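Local coordinates for protein adenylation domain (Streptomyces sp., PDB 5N9X) that belongs to the AMP-binding (ANL) family of adenylation domains and holds adenosine-5'-triphosphate and threonine in its binding pockets, at residues V21-F24 with S25-A28; T242-V245 with V246-R249; R443-P446 with A447-D450. All coordinates share one frame; numbering follows the deposited sequence.

In the fold
Following the chain from its N terminus, the three contacts come in series: none nests in or crosses another, and each joins adjoining residues, so none closes a long loop. Interaction 1 lies on helix 20-30, which packs against helices 46-62 and 79-90. Interaction 2 covers the last turns of helix 239-248 and the residue after it, beside helix 258-271; its centre is about 28 Å from that of interaction 1. Interaction 3 forms the bend between helix 435-443 and strand 450-457, in the C-terminal domain of this AMP-binding enzyme. It lies across the chain's centre from interaction 1, with centres about 46 Å apart, and about 28 Å from the centre of interaction 2.

Interaction 1: residues V21-F24 with S25-A28; sequences VDLF and SRAA
F24 and A28 meet one helical turn apart, in a local i to i+4 contact within the alpha-helix 20-30, close to the start of the modelled chain of this ANL-type adenylation domain. Just ahead of the contact, T19 OG1 is hydrogen-bonded to D22 N in the first turn. Four successive backbone bonds then tie residues 21-24 to 25-28: S25 N to V21 O, R26 N to D22 O, A27 N to L23 O and A28 N to F24 O. The bond from R26 N to D22 O is nearly straight, with an N-H...O angle of 172°. A28 N approaches F24 O at 2.8 Å.

V21, L23, F24, A27 and A28 are the buried residues of this stretch. CG of F24 stands anti to the backbone N (chi1 -177°), which sends the ring along the helix toward the following turn. There the methyl of A28 sits over one face of the ring, displaced toward the rim, with A28 CB 4.3 Å from F24 CZ. Y46 and L49 of helix 46-62 and L86 of helix 79-90 also touch the F24 side chain, so the phenyl group links three helices. V21 meets L89, and A28 meets H50.

D22, S25 and R26 are more open to solvent. S25 CB lies 3.3 Å from V21 O, alongside the carbonyl that accepts from S25 N. The R26 chain bends at its second and third torsions, bringing its guanidinium to the flank where buried L23 lies, with L23 CD2 4.5 Å from R26 NH1. A water joins the same two residues: it donates to L23 O at 2.6 Å, giving that carbonyl a second donor beside A27 N, and accepts a weak bond from R26 NH1 at 3.4 Å.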
loop_
_atom_site.group_PDB
_atom_site.type_symbol
_atom_site.label_atom_id
_atom_site.label_comp_id
_atom_site.label_asym_id
_atom_site.label_seq_id
_atom_site.Cartn_x
_atom_site.Cartn_y
_atom_site.Cartn_z
ATOM N N VAL A 21 14.203 12.746 8.244
ATOM C CA VAL A 21 14.422 14.089 8.760
ATOM C C VAL A 21 15.508 14.793 7.916
ATOM O O VAL A 21 15.322 15.919 7.480
ATOM C CB VAL A 21 14.815 14.022 10.265
ATOM C CG1 VAL A 21 15.429 15.321 10.748
ATOM C CG2 VAL A 21 13.615 13.599 11.126
ATOM N N ASP A 22 16.620 14.097 7.667
ATOM C CA ASP A 22 17.698 14.607 6.837
ATOM C C ASP A 22 17.174 14.968 5.448
ATOM O O ASP A 22 17.453 16.060 4.929
ATOM C CB ASP A 22 18.834 13.580 6.689
ATOM C CG ASP A 22 19.612 13.322 7.989
ATOM O OD1 ASP A 22 19.770 14.250 8.821
ATOM O OD2 ASP A 22 20.098 12.169 8.142
ATOM N N LEU A 23 16.426 14.046 4.839
ATOM C CA LEU A 23 15.889 14.258 3.496
ATOM C C LEU A 23 15.027 15.502 3.406
ATOM O O LEU A 23 15.199 16.312 2.492
ATOM C CB LEU A 23 15.085 13.042 3.000
ATOM C CG LEU A 23 15.812 11.686 2.887
ATOM C CD1 LEU A 23 14.854 10.593 2.387
ATOM C CD2 LEU A 23 17.108 11.704 2.061
ATOM N N PHE A 24 14.106 15.659 4.345
ATOM C CA PHE A 24 13.289 16.857 4.375
ATOM C C PHE A 24 14.132 18.118 4.630
ATOM O O PHE A 24 13.854 19.177 4.065
ATOM C CB PHE A 24 12.204 16.768 5.442
ATOM C CG PHE A 24 11.292 17.963 5.462
ATOM C CD1 PHE A 24 10.659 18.382 4.301
ATOM C CD2 PHE A 24 11.064 18.663 6.626
ATOM C CE1 PHE A 24 9.812 19.477 4.307
ATOM C CE2 PHE A 24 10.229 19.773 6.638
ATOM C CZ PHE A 24 9.601 20.178 5.474
ATOM N N SER A 25 15.142 17.999 5.490
ATOM C CA SER A 25 15.995 19.127 5.853
ATOM C C SER A 25 16.753 19.657 4.644
ATOM O O SER A 25 16.778 20.855 4.368
ATOM C CB SER A 25 16.972 18.713 6.951
ATOM O OG SER A 25 18.056 19.615 7.024
ATOM N N ARG A 26 17.363 18.743 3.915
ATOM C CA ARG A 26 18.065 19.098 2.702
ATOM C C ARG A 26 17.141 19.837 1.729
ATOM O O ARG A 26 17.367 20.992 1.412
ATOM C CB ARG A 26 18.644 17.843 2.067
ATOM C CG ARG A 26 19.447 18.079 0.840
ATOM C CD ARG A 26 19.237 16.914 -0.058
ATOM N NE ARG A 26 20.387 16.018 -0.051
ATOM C CZ ARG A 26 20.351 14.763 -0.491
ATOM N NH1 ARG A 26 19.214 14.243 -0.954
ATOM N NH2 ARG A 26 21.449 14.016 -0.449
ATOM N N ALA A 27 16.077 19.178 1.290
ATOM C CA ALA A 27 15.133 19.794 0.370
ATOM C C ALA A 27 14.588 21.133 0.872
ATOM O O ALA A 27 14.425 22.066 0.087
ATOM C CB ALA A 27 13.986 18.839 0.099
ATOM N N ALA A 28 14.289 21.223 2.165
ATOM C CA ALA A 28 13.725 22.453 2.715
ATOM C C ALA A 28 14.785 23.541 2.828
ATOM O O ALA A 28 14.514 24.693 2.502
ATOM C CB ALA A 28 13.074 22.205 4.073
HETATM O O HOH W 1 16.430 15.713 0.230
#

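Interaction 2: residues T242-V245 with V246-R249; sequences TARV and VRDR
R249 reaches back along one helical turn onto V245, beginning at the backbone. Its CB rests 3.3 Å from V245 O, the same carbonyl that accepts the hydrogen bond of R249 N at 2.7 Å. CG is placed beside the backbone N (chi1 -70°) and touches V245 CG1 at 3.7 Å, the two side chains crossing obliquely. After a bend at the second torsion the chain straightens through CD and NE, and its NH2 ends in a salt bridge with D41, a residue far earlier in the sequence.

V245 belongs to the last turn of helix 239-248, and R249 is the first residue beyond it; the helix lies against helix 258-271 through A243, in contact with L264 and V268. On another flank R244 and R247 run side by side in the same direction, R247 NH1 lying 3.9 Å from R244 CG. Their charges find separate partners: R244 NH1 pairs with E271, whereas R247 NH1 forms a salt bridge with its neighbour D248, reaching OD1 at 3.2 Å from above the carboxylate plane. D248 OD2 sits 3.0 Å from R244 O, an approach of two acceptors that the adjacent R247 guanidinium probably makes less unfavourable.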
loop_
_atom_site.group_PDB
_atom_site.type_symbol
_atom_site.label_atom_id
_atom_site.label_comp_id
_atom_site.label_asym_id
_atom_site.label_seq_id
_atom_site.Cartn_x
_atom_site.Cartn_y
_atom_site.Cartn_z
ATOM N N THR A 242 -11.872 12.819 -9.222
ATOM C CA THR A 242 -10.495 12.461 -8.967
ATOM C C THR A 242 -9.693 12.683 -10.237
ATOM O O THR A 242 -8.659 13.363 -10.241
ATOM C CB THR A 242 -10.401 10.993 -8.511
ATOM O OG1 THR A 242 -11.115 10.845 -7.280
ATOM C CG2 THR A 242 -8.950 10.542 -8.359
ATOM N N ALA A 243 -10.184 12.104 -11.322
ATOM C CA ALA A 243 -9.603 12.361 -12.629
ATOM C C ALA A 243 -9.448 13.871 -12.890
ATOM O O ALA A 243 -8.411 14.314 -13.365
ATOM C CB ALA A 243 -10.448 11.707 -13.719
ATOM N N ARG A 244 -10.455 14.663 -12.549
ATOM C CA ARG A 244 -10.431 16.068 -12.922
ATOM C C ARG A 244 -9.371 16.833 -12.134
ATOM O O ARG A 244 -8.643 17.656 -12.689
ATOM C CB ARG A 244 -11.830 16.672 -12.764
ATOM C CG ARG A 244 -12.608 16.623 -14.075
ATOM C CD ARG A 244 -14.035 16.064 -13.963
ATOM N NE ARG A 244 -15.017 17.024 -13.475
ATOM C CZ ARG A 244 -16.333 16.920 -13.655
ATOM N NH1 ARG A 244 -16.853 15.907 -14.337
ATOM N NH2 ARG A 244 -17.137 17.846 -13.160
ATOM N N VAL A 245 -9.241 16.517 -10.856
ATOM C CA VAL A 245 -8.172 17.078 -10.041
ATOM C C VAL A 245 -6.794 16.685 -10.579
ATOM O O VAL A 245 -5.864 17.503 -10.625
ATOM C CB VAL A 245 -8.303 16.620 -8.579
ATOM C CG1 VAL A 245 -7.036 16.955 -7.791
ATOM C CG2 VAL A 245 -9.538 17.242 -7.949
ATOM N N VAL A 246 -6.668 15.435 -11.008
ATOM C CA VAL A 246 -5.388 14.945 -11.511
ATOM C C VAL A 246 -4.897 15.761 -12.721
ATOM O O VAL A 246 -3.713 16.106 -12.816
ATOM C CB VAL A 246 -5.472 13.457 -11.883
ATOM C CG1 VAL A 246 -4.341 13.047 -12.824
ATOM C CG2 VAL A 246 -5.500 12.607 -10.615
ATOM N N ARG A 247 -5.808 16.088 -13.636
ATOM C CA ARG A 247 -5.472 16.973 -14.742
ATOM C C ARG A 247 -5.226 18.378 -14.214
ATOM O O ARG A 247 -4.132 18.927 -14.384
ATOM C CB ARG A 247 -6.579 16.976 -15.801
ATOM C CG ARG A 247 -6.486 18.112 -16.811
ATOM C CD ARG A 247 -7.733 18.968 -16.754
ATOM N NE ARG A 247 -8.838 18.368 -17.491
ATOM C CZ ARG A 247 -10.114 18.469 -17.133
ATOM N NH1 ARG A 247 -10.447 19.144 -16.038
ATOM N NH2 ARG A 247 -11.057 17.881 -17.854
ATOM N N ASP A 248 -6.227 18.937 -13.542
ATOM C CA ASP A 248 -6.156 20.329 -13.089
ATOM C C ASP A 248 -5.018 20.685 -12.111
ATOM O O ASP A 248 -4.488 21.788 -12.186
ATOM C CB ASP A 248 -7.507 20.762 -12.476
ATOM C CG ASP A 248 -8.659 20.733 -13.488
ATOM O OD1 ASP A 248 -8.405 21.130 -14.646
ATOM O OD2 ASP A 248 -9.816 20.386 -13.143
ATOM N N ARG A 249 -4.643 19.791 -11.199
ATOM C CA ARG A 249 -3.545 20.096 -10.288
ATOM C C ARG A 249 -2.204 19.684 -10.906
ATOM O O ARG A 249 -1.159 19.799 -10.267
ATOM C CB ARG A 249 -3.755 19.412 -8.934
ATOM C CG ARG A 249 -4.896 19.993 -8.119
ATOM C CD ARG A 249 -4.731 21.492 -7.887
ATOM N NE ARG A 249 -5.958 22.090 -7.347
ATOM C CZ ARG A 249 -6.118 23.385 -7.050
ATOM N NH1 ARG A 249 -5.125 24.249 -7.225
ATOM N NH2 ARG A 249 -7.281 23.824 -6.571
#

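Interaction 3: residues R443-P446 with A447-D450; sequences RTHP and AVVD
R443 and D450 run side by side at one end of a tight bend, joined by a salt bridge, while H445 and V448 pack at its closed end. The packed part centres on V448, which is buried: its CG2 lies 3.7 Å from H445 CB, the two side chains crossing at about a right angle. L485 of helix 482-492 touches both residues, and the ring of H488 meets that of H445 edge-to-face. With CG anti to the backbone N (chi1 -165°), the imidazole of H445 swings alongside the bend, where ND1 accepts a weak hydrogen bond from A447 N at 3.3 Å; P446 CD rests over one face of the ring. P446 and A447 form the solvent-facing corner of the turn.

The salt-bridge end is looser, with V449 exposed and R443 and D450 partly so. R443 CG passes V449 O at 3.5 Å, and a bend at the third torsion then turns the guanidinium onto D450. R443 NE meets D450 OD1 at 3.2 Å from above the carboxylate plane, whereas NH2 meets the same oxygen nearly along its C-O bond; the two planar groups are turned 67° apart. NH2 also has a long, weak ion pair with E439.

The backbone bond from V448 N to H445 O, 2.8 Å, closes a type I beta turn within the connection from helix 435-443 to strand 450-457, in the C-terminal domain of this AMP-binding enzyme.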
loop_
_atom_site.group_PDB
_atom_site.type_symbol
_atom_site.label_atom_id
_atom_site.label_comp_id
_atom_site.label_asym_id
_atom_site.label_seq_id
_atom_site.Cartn_x
_atom_site.Cartn_y
_atom_site.Cartn_z
ATOM N N ARG A 443 -14.497 -13.071 -12.958
ATOM C CA ARG A 443 -14.301 -11.742 -13.545
ATOM C C ARG A 443 -14.391 -11.711 -15.088
ATOM O O ARG A 443 -14.723 -10.686 -15.684
ATOM C CB ARG A 443 -12.952 -11.174 -13.096
ATOM C CG ARG A 443 -13.028 -10.315 -11.857
ATOM C CD ARG A 443 -11.685 -9.667 -11.551
ATOM N NE ARG A 443 -11.438 -9.653 -10.113
ATOM C CZ ARG A 443 -10.565 -10.457 -9.514
ATOM N NH1 ARG A 443 -9.853 -11.322 -10.234
ATOM N NH2 ARG A 443 -10.404 -10.403 -8.204
ATOM N N THR A 444 -14.105 -12.845 -15.713
ATOM C CA THR A 444 -14.218 -13.015 -17.165
ATOM C C THR A 444 -15.627 -12.691 -17.679
ATOM O O THR A 444 -15.813 -12.374 -18.848
ATOM C CB THR A 444 -13.793 -14.459 -17.565
ATOM O OG1 THR A 444 -12.384 -14.483 -17.802
ATOM C CG2 THR A 444 -14.472 -14.938 -18.801
ATOM N N HIS A 445 -16.617 -12.694 -16.795
ATOM C CA HIS A 445 -17.963 -12.294 -17.214
ATOM C C HIS A 445 -18.078 -10.779 -17.418
ATOM O O HIS A 445 -17.907 -10.013 -16.482
ATOM C CB HIS A 445 -19.010 -12.758 -16.197
ATOM C CG HIS A 445 -20.412 -12.702 -16.709
ATOM N ND1 HIS A 445 -21.092 -11.518 -16.898
ATOM C CD2 HIS A 445 -21.257 -13.685 -17.085
ATOM C CE1 HIS A 445 -22.301 -11.779 -17.359
ATOM N NE2 HIS A 445 -22.427 -13.087 -17.479
ATOM N N PRO A 446 -18.452 -10.356 -18.631
ATOM C CA PRO A 446 -18.407 -8.935 -19.024
ATOM C C PRO A 446 -19.083 -7.945 -18.057
ATOM O O PRO A 446 -18.602 -6.822 -17.900
ATOM C CB PRO A 446 -19.121 -8.914 -20.386
ATOM C CG PRO A 446 -19.444 -10.365 -20.730
ATOM C CD PRO A 446 -19.348 -11.160 -19.480
ATOM N N ALA A 447 -20.165 -8.364 -17.412
ATOM C CA ALA A 447 -20.916 -7.491 -16.513
ATOM C C ALA A 447 -20.448 -7.593 -15.046
ATOM O O ALA A 447 -21.065 -7.000 -14.138
ATOM C CB ALA A 447 -22.396 -7.805 -16.615
ATOM N N VAL A 448 -19.367 -8.334 -14.822
ATOM C CA VAL A 448 -18.801 -8.463 -13.494
ATOM C C VAL A 448 -17.536 -7.636 -13.319
ATOM O O VAL A 448 -16.532 -7.910 -13.974
ATOM C CB VAL A 448 -18.450 -9.925 -13.163
ATOM C CG1 VAL A 448 -17.773 -9.990 -11.795
ATOM C CG2 VAL A 448 -19.692 -10.790 -13.193
ATOM N N VAL A 449 -17.576 -6.644 -12.428
ATOM C CA VAL A 449 -16.364 -5.908 -12.057
ATOM C C VAL A 449 -15.418 -6.756 -11.204
ATOM O O VAL A 449 -14.294 -7.020 -11.610
ATOM C CB VAL A 449 -16.684 -4.593 -11.286
ATOM C CG1 VAL A 449 -15.477 -3.662 -11.309
ATOM C CG2 VAL A 449 -17.862 -3.875 -11.911
ATOM N N ASP A 450 -15.864 -7.183 -10.027
ATOM C CA ASP A 450 -14.943 -7.799 -9.076
ATOM C C ASP A 450 -15.487 -9.056 -8.417
ATOM O O ASP A 450 -16.697 -9.208 -8.254
ATOM C CB ASP A 450 -14.576 -6.785 -7.990
ATOM C CG ASP A 450 -13.117 -6.839 -7.614
ATOM O OD1 ASP A 450 -12.516 -7.943 -7.631
ATOM O OD2 ASP A 450 -12.563 -5.757 -7.319
#